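Local coordinates for nitrate transport protein (Xanthomonas axonopodis pv. citri, PDB 3KSX) that probably captures alkanesulfonates in the periplasm as the binding component of a transport system, and holds the sulfonate buffer MOPS here, at residues D186-L194 and L259-H270; V106-T114 and A202-T210. All coordinates share one frame; numbering follows the deposited sequence.

Contact 1: D186-L194 and L259-H270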
# COMPACT_ATOMS: atom_id res chain seq x y z
N ASP A 186 5.11 7.40 -0.02
CA ASP A 186 5.31 8.08 1.26
C ASP A 186 5.41 7.08 2.43
O ASP A 186 4.68 6.06 2.47
CB ASP A 186 4.20 9.08 1.55
CG ASP A 186 4.56 10.48 1.17
OD1 ASP A 186 5.76 10.84 1.16
OD2 ASP A 186 3.63 11.23 0.84
N PRO A 187 6.27 7.38 3.40
CA PRO A 187 6.96 8.69 3.58
C PRO A 187 8.35 8.84 2.95
O PRO A 187 8.95 9.89 3.11
CB PRO A 187 7.10 8.76 5.12
CG PRO A 187 7.49 7.24 5.44
CD PRO A 187 6.53 6.45 4.53
N TRP A 188 8.85 7.79 2.29
CA TRP A 188 10.16 7.84 1.61
C TRP A 188 10.17 8.97 0.56
O TRP A 188 11.11 9.74 0.53
CB TRP A 188 10.53 6.50 0.98
CG TRP A 188 10.27 5.31 1.90
CD1 TRP A 188 9.08 4.58 2.04
CD2 TRP A 188 11.20 4.72 2.78
NE1 TRP A 188 9.24 3.59 2.97
CE2 TRP A 188 10.53 3.64 3.44
CE3 TRP A 188 12.52 4.99 3.09
CZ2 TRP A 188 11.17 2.82 4.38
CZ3 TRP A 188 13.17 4.17 4.06
CH2 TRP A 188 12.49 3.10 4.69
N TYR A 189 9.14 9.09 -0.27
CA TYR A 189 9.01 10.24 -1.16
C TYR A 189 9.26 11.59 -0.46
O TYR A 189 10.14 12.39 -0.84
CB TYR A 189 7.60 10.19 -1.78
CG TYR A 189 7.16 11.42 -2.45
CD1 TYR A 189 8.05 12.17 -3.24
CD2 TYR A 189 5.83 11.81 -2.39
CE1 TYR A 189 7.64 13.31 -3.87
CE2 TYR A 189 5.40 12.93 -3.04
CZ TYR A 189 6.31 13.70 -3.77
OH TYR A 189 5.87 14.84 -4.43
N SER A 190 8.49 11.83 0.58
CA SER A 190 8.60 13.18 1.21
C SER A 190 9.97 13.36 1.86
O SER A 190 10.55 14.46 1.75
CB SER A 190 7.48 13.38 2.23
OG SER A 190 6.19 13.42 1.58
N ALA A 191 10.46 12.31 2.53
CA ALA A 191 11.75 12.32 3.31
C ALA A 191 12.91 12.63 2.37
O ALA A 191 13.69 13.56 2.64
CB ALA A 191 11.96 10.92 4.04
N LEU A 192 13.01 11.90 1.26
CA LEU A 192 14.14 12.02 0.33
C LEU A 192 14.08 13.30 -0.54
O LEU A 192 15.10 13.88 -0.92
CB LEU A 192 14.22 10.76 -0.54
CG LEU A 192 14.98 9.56 0.03
CD1 LEU A 192 14.29 8.93 1.20
CD2 LEU A 192 15.18 8.48 -1.04
N THR A 193 12.89 13.77 -0.88
CA THR A 193 12.78 14.96 -1.69
C THR A 193 13.08 16.16 -0.74
O THR A 193 13.71 17.18 -1.15
CB THR A 193 11.38 15.07 -2.41
OG1 THR A 193 10.33 14.96 -1.44
CG2 THR A 193 11.26 13.97 -3.43
N LEU A 194 12.71 16.04 0.55
CA LEU A 194 12.92 17.18 1.44
C LEU A 194 14.37 17.31 1.88
O LEU A 194 14.90 18.45 2.11
CB LEU A 194 12.00 17.15 2.66
CG LEU A 194 10.56 17.66 2.41
CD1 LEU A 194 9.79 17.44 3.67
CD2 LEU A 194 10.36 19.16 1.97
N LEU A 259 10.55 10.46 12.14
CA LEU A 259 10.71 11.34 11.00
C LEU A 259 10.46 12.76 11.48
O LEU A 259 9.68 12.96 12.42
CB LEU A 259 9.64 10.98 9.96
CG LEU A 259 9.72 9.70 9.12
CD1 LEU A 259 8.66 9.79 8.08
CD2 LEU A 259 11.04 9.51 8.44
N PRO A 260 11.09 13.75 10.84
CA PRO A 260 10.87 15.17 11.20
C PRO A 260 9.42 15.59 10.99
O PRO A 260 8.78 15.10 10.07
CB PRO A 260 11.78 15.94 10.22
CG PRO A 260 12.71 14.96 9.69
CD PRO A 260 12.10 13.61 9.77
N PRO A 261 8.89 16.48 11.84
CA PRO A 261 7.52 16.91 11.70
C PRO A 261 7.24 17.49 10.31
O PRO A 261 6.18 17.27 9.76
CB PRO A 261 7.38 18.01 12.76
CG PRO A 261 8.29 17.61 13.80
CD PRO A 261 9.48 16.97 13.10
N ALA A 262 8.20 18.25 9.75
CA ALA A 262 8.06 18.78 8.38
C ALA A 262 7.82 17.73 7.29
O ALA A 262 7.11 17.99 6.35
CB ALA A 262 9.27 19.62 8.03
N VAL A 263 8.43 16.56 7.45
CA VAL A 263 8.30 15.42 6.55
C VAL A 263 6.92 14.85 6.72
O VAL A 263 6.22 14.66 5.74
CB VAL A 263 9.37 14.36 6.87
CG1 VAL A 263 9.19 13.13 6.04
CG2 VAL A 263 10.76 14.92 6.63
N VAL A 264 6.52 14.58 7.96
CA VAL A 264 5.16 14.10 8.23
C VAL A 264 4.08 15.03 7.66
O VAL A 264 3.06 14.60 7.05
CB VAL A 264 4.95 13.90 9.76
CG1 VAL A 264 3.55 13.38 10.01
CG2 VAL A 264 5.93 12.95 10.28
N GLU A 265 4.26 16.31 7.91
CA GLU A 265 3.42 17.30 7.33
C GLU A 265 3.23 17.19 5.80
O GLU A 265 2.12 17.29 5.28
CB GLU A 265 4.11 18.63 7.61
CG GLU A 265 3.44 19.43 8.66
CD GLU A 265 2.71 20.59 8.04
OE1 GLU A 265 2.21 20.39 6.90
OE2 GLU A 265 2.68 21.69 8.65
N ARG A 266 4.34 17.06 5.07
CA ARG A 266 4.37 16.88 3.62
C ARG A 266 3.58 15.64 3.24
O ARG A 266 2.77 15.69 2.33
CB ARG A 266 5.84 16.79 3.10
CG ARG A 266 6.03 17.27 1.64
CD ARG A 266 6.16 18.83 1.49
NE ARG A 266 5.32 19.58 2.44
CZ ARG A 266 4.14 20.16 2.17
NH1 ARG A 266 3.59 20.12 0.96
NH2 ARG A 266 3.51 20.81 3.15
N THR A 267 3.74 14.55 4.00
CA THR A 267 3.00 13.32 3.66
C THR A 267 1.46 13.52 3.76
O THR A 267 0.69 12.93 2.95
CB THR A 267 3.46 12.05 4.41
OG1 THR A 267 2.94 12.08 5.75
CG2 THR A 267 5.00 11.82 4.44
N LEU A 268 1.01 14.35 4.71
CA LEU A 268 -0.44 14.72 4.82
C LEU A 268 -0.97 15.64 3.73
O LEU A 268 -2.14 15.51 3.27
CB LEU A 268 -0.79 15.30 6.20
CG LEU A 268 -0.33 14.51 7.44
CD1 LEU A 268 -1.01 15.07 8.70
CD2 LEU A 268 -0.58 13.02 7.29
N ALA A 269 -0.10 16.54 3.27
CA ALA A 269 -0.40 17.36 2.10
C ALA A 269 -0.65 16.53 0.85
O ALA A 269 -1.37 16.98 -0.03
CB ALA A 269 0.69 18.34 1.84
N HIS A 270 -0.05 15.33 0.76
CA HIS A 270 -0.21 14.44 -0.41
C HIS A 270 -1.42 13.53 -0.41
O HIS A 270 -1.62 12.79 -1.39
CB HIS A 270 0.99 13.51 -0.56
CG HIS A 270 2.28 14.22 -0.75
ND1 HIS A 270 3.48 13.73 -0.27
CD2 HIS A 270 2.56 15.42 -1.31
CE1 HIS A 270 4.44 14.57 -0.57
NE2 HIS A 270 3.91 15.61 -1.20
O HOH W 1 1.12 10.76 1.60

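Contact 2: V106-T114 and A202-T210. With SO4 (sulfate ion), chain C.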
# COMPACT_ATOMS: atom_id res chain seq x y z
N VAL A 106 -9.73 1.18 0.12
CA VAL A 106 -9.04 2.35 0.62
C VAL A 106 -8.84 3.21 -0.64
O VAL A 106 -8.17 2.77 -1.59
CB VAL A 106 -7.60 1.97 1.14
CG1 VAL A 106 -6.89 3.23 1.59
CG2 VAL A 106 -7.66 0.95 2.32
N PRO A 107 -9.46 4.39 -0.72
CA PRO A 107 -9.27 5.16 -1.94
C PRO A 107 -7.79 5.57 -2.24
O PRO A 107 -6.91 5.57 -1.36
CB PRO A 107 -10.13 6.35 -1.69
CG PRO A 107 -11.23 5.74 -0.72
CD PRO A 107 -10.31 5.12 0.23
N PRO A 108 -7.51 5.86 -3.50
CA PRO A 108 -6.09 5.98 -3.80
C PRO A 108 -5.48 7.32 -3.37
O PRO A 108 -6.19 8.32 -3.09
CB PRO A 108 -6.05 5.92 -5.36
CG PRO A 108 -7.39 6.52 -5.75
CD PRO A 108 -8.33 5.94 -4.71
N THR A 109 -4.16 7.35 -3.28
CA THR A 109 -3.40 8.56 -2.89
C THR A 109 -2.31 8.80 -3.92
O THR A 109 -1.12 8.47 -3.70
CB THR A 109 -2.83 8.42 -1.44
OG1 THR A 109 -2.08 7.24 -1.35
CG2 THR A 109 -3.91 8.27 -0.45
N PRO A 110 -2.70 9.29 -5.13
CA PRO A 110 -1.82 9.19 -6.25
C PRO A 110 -0.59 10.08 -6.10
O PRO A 110 0.46 9.80 -6.66
CB PRO A 110 -2.68 9.68 -7.42
CG PRO A 110 -3.87 10.53 -6.73
CD PRO A 110 -4.07 9.72 -5.51
N LYS A 111 -0.70 11.18 -5.37
CA LYS A 111 0.46 12.04 -5.17
C LYS A 111 1.52 11.38 -4.31
O LYS A 111 2.72 11.74 -4.38
CB LYS A 111 -0.01 13.34 -4.48
CG LYS A 111 -0.82 14.25 -5.41
CD LYS A 111 -1.58 15.28 -4.53
CE LYS A 111 -2.08 16.44 -5.39
NZ LYS A 111 -1.20 17.60 -5.16
N ALA A 112 1.10 10.41 -3.51
CA ALA A 112 1.96 9.73 -2.59
C ALA A 112 2.62 8.50 -3.26
O ALA A 112 3.31 7.76 -2.57
CB ALA A 112 1.22 9.36 -1.35
N GLU A 113 2.32 8.20 -4.54
CA GLU A 113 2.99 7.09 -5.25
C GLU A 113 3.92 7.70 -6.28
O GLU A 113 3.45 8.40 -7.16
CB GLU A 113 2.03 6.17 -6.04
CG GLU A 113 0.98 5.57 -5.17
CD GLU A 113 1.39 4.16 -4.63
OE1 GLU A 113 2.54 3.65 -4.85
OE2 GLU A 113 0.47 3.55 -4.04
N THR A 114 5.21 7.39 -6.21
CA THR A 114 6.21 8.18 -6.97
C THR A 114 7.34 7.33 -7.58
O THR A 114 7.68 6.30 -7.03
CB THR A 114 6.84 9.25 -6.06
OG1 THR A 114 7.70 8.64 -5.09
CG2 THR A 114 5.75 10.02 -5.29
N ALA A 202 8.03 11.24 -11.52
CA ALA A 202 6.60 11.08 -11.92
C ALA A 202 5.83 10.61 -10.73
O ALA A 202 6.40 9.98 -9.86
CB ALA A 202 6.47 10.06 -13.06
N ASN A 203 4.55 10.98 -10.61
CA ASN A 203 3.68 10.38 -9.53
C ASN A 203 2.51 9.70 -10.16
O ASN A 203 2.52 9.49 -11.38
CB ASN A 203 3.25 11.45 -8.48
CG ASN A 203 2.33 12.55 -9.08
OD1 ASN A 203 1.73 12.39 -10.17
ND2 ASN A 203 2.18 13.65 -8.34
N GLY A 204 1.48 9.37 -9.35
CA GLY A 204 0.44 8.53 -9.83
C GLY A 204 -0.78 9.26 -10.30
O GLY A 204 -1.74 8.61 -10.63
N GLU A 205 -0.72 10.59 -10.33
CA GLU A 205 -1.85 11.40 -10.76
C GLU A 205 -2.23 11.06 -12.20
O GLU A 205 -1.35 10.86 -13.06
CB GLU A 205 -1.48 12.88 -10.64
CG GLU A 205 -1.58 13.31 -9.14
CD GLU A 205 -1.42 14.80 -8.93
OE1 GLU A 205 -0.26 15.29 -9.07
OE2 GLU A 205 -2.44 15.45 -8.55
N GLY A 206 -3.53 11.00 -12.47
CA GLY A 206 -3.95 10.91 -13.88
C GLY A 206 -3.98 9.50 -14.41
O GLY A 206 -4.30 9.29 -15.61
N LEU A 207 -3.54 8.53 -13.60
CA LEU A 207 -3.56 7.11 -14.04
C LEU A 207 -4.82 6.36 -13.67
O LEU A 207 -4.99 5.19 -13.98
CB LEU A 207 -2.36 6.35 -13.43
CG LEU A 207 -1.01 6.96 -13.74
CD1 LEU A 207 0.13 6.31 -12.92
CD2 LEU A 207 -0.71 6.90 -15.27
N GLY A 208 -5.71 6.98 -12.92
CA GLY A 208 -6.87 6.27 -12.45
C GLY A 208 -6.43 5.04 -11.64
O GLY A 208 -6.97 3.93 -11.83
N LEU A 209 -5.47 5.25 -10.69
CA LEU A 209 -5.14 4.18 -9.71
C LEU A 209 -6.33 3.77 -8.83
O LEU A 209 -7.16 4.62 -8.42
CB LEU A 209 -3.95 4.68 -8.82
CG LEU A 209 -2.70 5.06 -9.52
CD1 LEU A 209 -1.63 5.48 -8.51
CD2 LEU A 209 -2.12 3.81 -10.20
N THR A 210 -6.39 2.49 -8.54
CA THR A 210 -7.49 1.92 -7.81
C THR A 210 -7.55 2.28 -6.35
O THR A 210 -8.64 2.53 -5.78
CB THR A 210 -7.50 0.38 -7.96
OG1 THR A 210 -7.56 0.04 -9.35
CG2 THR A 210 -8.74 -0.26 -7.24
S SO4 C . 4.43 14.37 -12.28
O1 SO4 C . 3.79 13.04 -12.54
O2 SO4 C . 5.38 14.60 -13.38
O3 SO4 C . 3.40 15.41 -12.22
O4 SO4 C . 5.21 14.54 -11.04
O HOH W 2 3.50 13.86 -5.66

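Contact 1: D186-L194 and L259-H270
His270 and Asp186 lock the two segments together at one end, while Leu194 and Val263 pack at the other. The carboxylate and the imidazole are nearly coplanar, and His270 ND1 donates a hydrogen bond to the syn lone pair of Asp186 OD2, almost straight (2.7 Å, 168°). Asp186 OD1 is gripped by the backbone N and the hydroxyl of Ser190 (OG–OD1 2.6 Å), which fixes the carboxylate for the histidine. A water donates to Asp186 OD2 and to Thr267 O. The Tyr189 and His270 planes are near parallel but slid so far apart that they barely overlap, and their close approach is doubtful. Arg266 O lies over the opposite face of the imidazole and, with the Asp186 bond, holds the ring.

Val263 sets its CG1 anti to the backbone N (chi1 175°), against Ala191, and its CG2 meets Leu194 CD1 at 4.0 Å. The same leucine methyl reaches Ala262 O and Arg266 CB. Next to Asp186, Pro187, which follows a cis peptide bond, sets CB against Leu259 CD1, just before helix 261-269 (3.5 Å).

The axes of helices 188-194 and 261-269 come within 8.7 Å and cross at 127°, an oblique pair pinned at one end by the His–carboxylate bond. It packs the helix after strand 181-185 of one five-stranded sheet against the C-terminal helical part. Helix 167-175 packs on Trp188 and Leu192, helix 246-257 covers Val264 and Leu268, and Tyr189 rests on strand 113-118.

Contact 2: V106-T114 and A202-T210
Glu205 turns its CG opposite its own carbonyl carbon (chi1 -78°) and runs extended from there, which lays its carboxylate obliquely across the Lys111 chain. Lys111 CE touches Glu205 OE2 at 3.3 Å, but the lysine bends at its last torsion and NZ stays 4.2 Å from OE2, beyond salt-bridge range, though the opposite charges probably still favour each other. In Asn203, CG lies between the backbone N and the carbonyl carbon (chi1 65°). From there OD1 accepts from Glu205 N, an Asx turn with the donor above the carbonyl plane, and ND2 donates to the anti side of Glu205 OE1 (3.0 Å). The carboxylate is thereby steadied beside Lys111, and a water joins Asn203 ND2 to Lys111 O. A sulfate, probably from the crystallisation liquor, accepts from Asn203 N (2.9 Å to O1).

Gly204 N donates a hydrogen bond to Pro110 O (2.9 Å), which also takes Glu113 N from the opposite face of its plane. The Pro110 ring lies against the Gly204 backbone, and Pro108 CG meets Leu209 O at 3.3 Å.

Segments 106-114 and 202-210 are the two connections between the five-stranded sheets: strand 100-106 leads to 113-118, and strand 198-203 to 212-217, as in the paired hinge of periplasmic binding proteins. Bound MOPS lies beside Glu113, whose carboxylate bonds to Ser141, while helices 141-152 and 281-296 pack on Leu209 and Thr210.

Overall arrangement
Contact 2 lies nearer the middle of the chain, about 11 Å from its centre against 16 Å for contact 1, yet both are only partly buried. Contact 1 is helix on helix, combining a histidine–carboxylate bond with apolar packing that runs out to the surface; contact 2 joins connecting loops and strand ends through prolines, backbone atoms and a loose charge pair. Helix 188-194 is followed in the chain by strand 198-203, which leads into one of the inter-lobe connections. The helix pair of contact 1 abuts residues 111-114 of contact 2: Asp186 N probably donates to Ala112 O (3.1 Å), and Tyr189 packs on Thr114. MOPS lies beside contact 2.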